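Local structure of glutathione S-transferase (Pseudomonas fluorescens, 3M3M) at residues I108-F113 with L129-R134; I72-A77 with Q81-E86. The protein probably acts as a glutathione transferase, conjugating glutathione to electrophilic substrates, and binds glutathione. One frame throughout, in Å; residues are numbered along the deposited sequence. Where two conformers were deposited one is given.

Interaction 1 of 2, residues I108-F113 with L129-R134; sequences IAVARF and LKLHKR
NE2 of His-132 donates a hydrogen bond to the backbone O of Gly-174, and with that nitrogen held, the imidazole presents its CD2 edge to Ala-111, whose CB lies near the ring plane at 4.3 Å from CD2. This is the antiparallel pairing of helices 87-117 and 125-146 in the all-helical C-terminal domain of the glutathione S-transferase fold. The segment axes come within 9.2 Å of each other, with 148° between their directions. Ala-111 offers Leu-131 a side chain of a single carbon: the two residues face each other with CA atoms 6.2 Å apart, and their CB atoms approach to 4.4 Å.

Leu-131 does most of the reaching. Its CD1 stands anti to its own CA (chi2 177°), and this extension drives the methyl into the surface of helix 87-117. There it lies against the backbone N of Ala-111, a van der Waals contact. Tyr-107 and Ile-114 also touch Leu-131, which sits as a knob among Tyr-107, Val-110, Ala-111 and Ile-114, spaced i, i+3, i+4 and i+7.

Phe-176 also touches Ala-111 and meets the His-132 ring, as does Tyr-128, both with inclined planes. The imidazole thus sits in aromatic company while Gly-174 satisfies its NE2. No hydrogen bond joins the two segments. Val-110 and Leu-131, both partly exposed, run at a slant to each other; with Val-110 CG1 anti to its backbone N (chi1 -178°), that methyl meets Leu-131 CD1 at 3.7 Å.

Interaction 2 of 2, residues I72-A77 with Q81-E86; sequences ILNFLA and QFLPSE
Asn-74 and Leu-83 meet at about a right angle: the amide of Asn-74 reaches out from helix 69-77, and the forked end of Leu-83 comes up across it. The touching atoms are OD1 of Asn-74 and both methyls of Leu-83, with OD1 to CD2 at 3.8 Å. Leu-83 gets there because its CG is anti to the backbone N (chi1 177°), which carries the fork toward the helix.

One turn on, Ala-77 points its methyl toward the loop, where two consecutive residues receive it. Its CB lies 3.9 Å from CB of Leu-83 and 4.1 Å from CB of Phe-82. Only the root of Phe-82 takes part; its ring swings away to Met-21 of helix 13-24, with CG of Gln-81 over one face, toward its rim. The carbonyl O of Ala-77 also rests 3.7 Å from Leu-83 CB, and it accepts a hydrogen bond from Ser-80 OG, which Phe-82 N reaches too.

Here the linker between the thioredoxin-like domain and the helical domain lies back against the last turn of helix 69-77. Ile-159, at the start of helix 159-168, touches Asn-74, Ala-77 and Leu-83. ND2 of Asn-74 is held by Gln-97 OE1 and Asn-70 O, which fixes the amide's rotation. The direct contact is therefore van der Waals, with OD1 of Asn-74 against methyls, while the polar bonds go to Gln-97, Asn-70 and Ser-80, outside the two segments.

Overall arrangement
The two contacts follow one another along the chain and lie on opposite sides of its centre, their own centres 29 Å apart and their nearest atoms about 14 Å apart. Helix 87-117 connects them: 81-86 leads into its start, and 108-113 belongs to its later part. Helix 159-168 borders both, with Ile-159 beside interaction 2 and Tyr-167, a glutathione-binding residue, against Ile-108 of interaction 1. The bound glutathione is about 8 Å from the side chain of Val-110 and about 11 Å from that of Asn-74. The sodium ion, held by Glu-68 and Asn-70, is nearer to interaction 2, about 8 Å from the Asn-74 side chain.

Interaction 1 of 2, residues I108-F113 with L129-R134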
loop_
_atom_site.group_PDB
_atom_site.type_symbol
_atom_site.label_atom_id
_atom_site.label_comp_id
_atom_site.label_asym_id
_atom_site.label_seq_id
_atom_site.Cartn_x
_atom_site.Cartn_y
_atom_site.Cartn_z
ATOM N N ILE A 108 -1.625 -8.760 6.637
ATOM C CA ILE A 108 -1.982 -7.493 7.298
ATOM C C ILE A 108 -3.293 -7.021 6.726
ATOM O O ILE A 108 -4.200 -6.751 7.496
ATOM C CB ILE A 108 -0.901 -6.401 7.204
ATOM C CG1 ILE A 108 0.505 -6.963 7.638
ATOM C CG2 ILE A 108 -1.388 -5.094 7.903
ATOM C CD1 ILE A 108 0.620 -7.353 9.101
ATOM N N ALA A 109 -3.433 -6.981 5.415
ATOM C CA ALA A 109 -4.654 -6.415 4.823
ATOM C C ALA A 109 -5.861 -7.326 5.099
ATOM O O ALA A 109 -6.947 -6.817 5.382
ATOM C CB ALA A 109 -4.528 -6.223 3.266
ATOM N N VAL A 110 -5.680 -8.647 4.985
ATOM C CA VAL A 110 -6.819 -9.548 5.156
ATOM C C VAL A 110 -7.246 -9.616 6.643
ATOM O O VAL A 110 -8.453 -9.681 6.945
ATOM C CB VAL A 110 -6.531 -10.947 4.515
ATOM C CG1 VAL A 110 -7.743 -11.917 4.624
ATOM C CG2 VAL A 110 -6.252 -10.754 3.010
ATOM N N ALA A 111 -6.278 -9.580 7.564
ATOM C CA ALA A 111 -6.685 -9.547 9.017
ATOM C C ALA A 111 -7.519 -8.293 9.272
ATOM O O ALA A 111 -8.525 -8.303 10.026
ATOM C CB ALA A 111 -5.435 -9.528 9.907
ATOM N N ARG A 112 -7.052 -7.173 8.721
ATOM C CA ARG A 112 -7.806 -5.889 8.905
ATOM C C ARG A 112 -9.192 -6.040 8.261
ATOM O O ARG A 112 -10.187 -5.562 8.803
ATOM C CB ARG A 112 -7.001 -4.762 8.231
ATOM C CG ARG A 112 -7.885 -3.471 7.991
ATOM C CD ARG A 112 -6.904 -2.292 7.690
ATOM N NE ARG A 112 -7.638 -1.017 7.414
ATOM C CZ ARG A 112 -8.101 -0.633 6.226
ATOM N NH1 ARG A 112 -7.990 -1.446 5.163
ATOM N NH2 ARG A 112 -8.581 0.610 6.038
ATOM N N PHE A 113 -9.289 -6.671 7.093
ATOM C CA PHE A 113 -10.639 -6.865 6.483
ATOM C C PHE A 113 -11.537 -7.685 7.401
ATOM O O PHE A 113 -12.657 -7.268 7.710
ATOM C CB PHE A 113 -10.560 -7.535 5.122
ATOM C CG PHE A 113 -11.900 -7.723 4.504
ATOM C CD1 PHE A 113 -12.566 -6.656 3.943
ATOM C CD2 PHE A 113 -12.499 -9.010 4.503
ATOM C CE1 PHE A 113 -13.817 -6.854 3.354
ATOM C CE2 PHE A 113 -13.775 -9.172 3.953
ATOM C CZ PHE A 113 -14.417 -8.101 3.406
ATOM N N LEU A 129 -6.177 -15.974 13.197
ATOM C CA LEU A 129 -4.993 -16.230 14.023
ATOM C C LEU A 129 -3.778 -16.668 13.185
ATOM O O LEU A 129 -2.700 -16.278 13.547
ATOM C CB LEU A 129 -5.281 -17.305 15.111
ATOM C CG LEU A 129 -6.240 -16.703 16.181
ATOM C CD1 LEU A 129 -6.630 -17.892 17.100
ATOM C CD2 LEU A 129 -5.734 -15.460 16.965
ATOM N N LYS A 130 -3.995 -17.435 12.127
ATOM C CA LYS A 130 -2.895 -17.840 11.201
ATOM C C LYS A 130 -2.346 -16.588 10.479
ATOM O O LYS A 130 -1.111 -16.429 10.333
ATOM C CB LYS A 130 -3.326 -18.876 10.187
ATOM C CG LYS A 130 -3.736 -20.286 10.848
ATOM C CD LYS A 130 -4.280 -21.287 9.808
ATOM C CE LYS A 130 -4.116 -22.736 10.309
ATOM N NZ LYS A 130 -4.886 -22.971 11.570
ATOM N N LEU A 131 -3.255 -15.701 10.048
ATOM C CA LEU A 131 -2.814 -14.413 9.420
ATOM C C LEU A 131 -1.997 -13.629 10.423
ATOM O O LEU A 131 -1.038 -12.979 10.088
ATOM C CB LEU A 131 -4.038 -13.600 8.975
ATOM C CG LEU A 131 -4.981 -14.286 7.997
ATOM C CD1 LEU A 131 -6.186 -13.321 7.726
ATOM C CD2 LEU A 131 -4.328 -14.722 6.666
ATOM N N HIS A 132 -2.374 -13.618 11.683
ATOM C CA HIS A 132 -1.548 -12.982 12.663
ATOM C C HIS A 132 -0.138 -13.546 12.708
ATOM O O HIS A 132 0.816 -12.806 12.749
ATOM C CB HIS A 132 -2.195 -13.039 14.072
ATOM C CG HIS A 132 -3.063 -11.854 14.337
ATOM N ND1 HIS A 132 -3.550 -11.556 15.591
ATOM C CD2 HIS A 132 -3.605 -10.952 13.482
ATOM C CE1 HIS A 132 -4.295 -10.462 15.513
ATOM N NE2 HIS A 132 -4.324 -10.062 14.239
ATOM N N LYS A 133 -0.009 -14.854 12.715
ATOM C CA LYS A 133 1.343 -15.446 12.814
ATOM C C LYS A 133 2.195 -15.050 11.603
ATOM O O LYS A 133 3.349 -14.626 11.805
ATOM C CB LYS A 133 1.270 -16.986 12.867
ATOM C CG LYS A 133 0.771 -17.359 14.295
ATOM C CD LYS A 133 0.772 -18.892 14.528
ATOM C CE LYS A 133 0.006 -19.130 15.868
ATOM N NZ LYS A 133 0.079 -20.581 16.235
ATOM N N ARG A 134 1.602 -15.074 10.411
ATOM C CA ARG A 134 2.399 -14.820 9.216
ATOM C C ARG A 134 2.632 -13.312 9.113
ATOM O O ARG A 134 3.711 -12.910 8.601
ATOM C CB ARG A 134 1.709 -15.366 7.935
ATOM C CG ARG A 134 1.701 -16.897 8.022
ATOM C CD ARG A 134 1.111 -17.624 6.815
ATOM N NE ARG A 134 2.166 -18.332 6.084
ATOM C CZ ARG A 134 2.019 -18.861 4.867
ATOM N NH1 ARG A 134 3.068 -19.443 4.293
ATOM N NH2 ARG A 134 0.838 -18.808 4.218
#

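Interaction 2 of 2, residues I72-A77 with Q81-E86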
loop_
_atom_site.group_PDB
_atom_site.type_symbol
_atom_site.label_atom_id
_atom_site.label_comp_id
_atom_site.label_asym_id
_atom_site.label_seq_id
_atom_site.Cartn_x
_atom_site.Cartn_y
_atom_site.Cartn_z
ATOM N N ILE A 72 1.855 0.919 -10.470
ATOM C CA ILE A 72 1.472 2.361 -10.565
ATOM C C ILE A 72 2.447 3.251 -9.783
ATOM O O ILE A 72 2.874 4.309 -10.299
ATOM C CB ILE A 72 -0.011 2.571 -10.101
ATOM C CG1 ILE A 72 -0.985 1.816 -11.048
ATOM C CG2 ILE A 72 -0.291 4.141 -10.055
ATOM C CD1 ILE A 72 -2.355 1.600 -10.308
ATOM N N LEU A 73 2.895 2.846 -8.596
ATOM C CA LEU A 73 3.903 3.602 -7.877
ATOM C C LEU A 73 5.162 3.748 -8.732
ATOM O O LEU A 73 5.773 4.841 -8.785
ATOM C CB LEU A 73 4.270 2.937 -6.542
ATOM C CG LEU A 73 3.168 2.923 -5.452
ATOM C CD1 LEU A 73 3.679 2.139 -4.221
ATOM C CD2 LEU A 73 2.865 4.435 -5.098
ATOM N N ASN A 74 5.599 2.638 -9.370
ATOM C CA ASN A 74 6.812 2.790 -10.237
ATOM C C ASN A 74 6.614 3.801 -11.382
ATOM O O ASN A 74 7.592 4.577 -11.696
ATOM C CB ASN A 74 7.194 1.420 -10.785
ATOM C CG ASN A 74 8.114 0.621 -9.774
ATOM O OD1 ASN A 74 9.331 0.770 -9.783
ATOM N ND2 ASN A 74 7.520 -0.076 -8.845
ATOM N N PHE A 75 5.455 3.744 -12.052
ATOM C CA PHE A 75 5.196 4.674 -13.179
ATOM C C PHE A 75 5.238 6.134 -12.648
ATOM O O PHE A 75 5.883 7.001 -13.287
ATOM C CB PHE A 75 3.828 4.411 -13.692
ATOM C CG PHE A 75 3.403 5.295 -14.750
ATOM C CD1 PHE A 75 3.983 5.170 -16.028
ATOM C CD2 PHE A 75 2.439 6.347 -14.500
ATOM C CE1 PHE A 75 3.544 6.021 -17.111
ATOM C CE2 PHE A 75 2.025 7.182 -15.603
ATOM C CZ PHE A 75 2.645 7.046 -16.843
ATOM N N LEU A 76 4.557 6.395 -11.516
ATOM C CA LEU A 76 4.490 7.812 -11.015
ATOM C C LEU A 76 5.824 8.313 -10.527
ATOM O O LEU A 76 6.179 9.526 -10.678
ATOM C CB LEU A 76 3.436 7.942 -9.879
ATOM C CG LEU A 76 2.025 7.676 -10.369
ATOM C CD1 LEU A 76 0.974 7.606 -9.212
ATOM C CD2 LEU A 76 1.591 8.712 -11.446
ATOM N N ALA A 77 6.608 7.437 -9.941
ATOM C CA ALA A 77 7.862 7.830 -9.214
ATOM C C ALA A 77 9.089 7.902 -10.144
ATOM O O ALA A 77 10.186 8.329 -9.736
ATOM C CB ALA A 77 8.189 6.842 -8.063
ATOM N N GLN A 81 12.892 11.490 -6.679
ATOM C CA GLN A 81 13.690 11.066 -5.560
ATOM C C GLN A 81 13.037 9.831 -4.880
ATOM O O GLN A 81 13.625 9.301 -3.901
ATOM C CB GLN A 81 13.724 12.145 -4.488
ATOM C CG GLN A 81 12.339 12.536 -3.928
ATOM C CD GLN A 81 11.649 13.679 -4.736
ATOM O OE1 GLN A 81 11.837 13.847 -5.975
ATOM N NE2 GLN A 81 10.849 14.465 -4.011
ATOM N N PHE A 82 11.841 9.449 -5.322
ATOM C CA PHE A 82 11.201 8.226 -4.650
ATOM C C PHE A 82 11.538 6.895 -5.282
ATOM O O PHE A 82 11.044 5.841 -4.788
ATOM C CB PHE A 82 9.677 8.418 -4.617
ATOM C CG PHE A 82 9.302 9.657 -3.890
ATOM C CD1 PHE A 82 9.266 9.630 -2.511
ATOM C CD2 PHE A 82 8.896 10.814 -4.584
ATOM C CE1 PHE A 82 8.853 10.763 -1.783
ATOM C CE2 PHE A 82 8.495 11.985 -3.861
ATOM C CZ PHE A 82 8.500 11.947 -2.474
ATOM N N LEU A 83 12.310 6.927 -6.370
ATOM C CA LEU A 83 12.692 5.646 -7.055
ATOM C C LEU A 83 14.164 5.857 -7.513
ATOM O O LEU A 83 14.399 6.604 -8.486
ATOM C CB LEU A 83 11.775 5.370 -8.301
ATOM C CG LEU A 83 12.193 4.080 -9.072
ATOM C CD1 LEU A 83 12.118 2.905 -8.132
ATOM C CD2 LEU A 83 11.299 3.970 -10.240
ATOM N N PRO A 84 15.105 5.155 -6.858
ATOM C CA PRO A 84 16.519 5.245 -7.228
ATOM C C PRO A 84 16.724 4.770 -8.655
ATOM O O PRO A 84 16.034 3.885 -9.126
ATOM C CB PRO A 84 17.236 4.310 -6.245
ATOM C CG PRO A 84 16.288 4.117 -5.055
ATOM C CD PRO A 84 14.878 4.369 -5.620
ATOM N N SER A 85 17.678 5.375 -9.360
ATOM C CA SER A 85 18.004 4.895 -10.715
ATOM C C SER A 85 19.179 3.872 -10.679
ATOM O O SER A 85 19.282 3.082 -11.612
ATOM C CB SER A 85 18.385 6.122 -11.604
ATOM O OG SER A 85 19.381 6.845 -10.887
ATOM N N GLU A 86 20.003 3.881 -9.623
ATOM C CA GLU A 86 21.141 2.924 -9.514
ATOM C C GLU A 86 20.550 1.516 -9.451
ATOM O O GLU A 86 19.629 1.260 -8.659
ATOM C CB GLU A 86 22.043 3.142 -8.296
ATOM C CG GLU A 86 23.432 2.432 -8.410
ATOM C CD GLU A 86 23.489 0.987 -7.858
ATOM O OE1 GLU A 86 23.168 0.844 -6.672
ATOM O OE2 GLU A 86 23.930 0.040 -8.583
#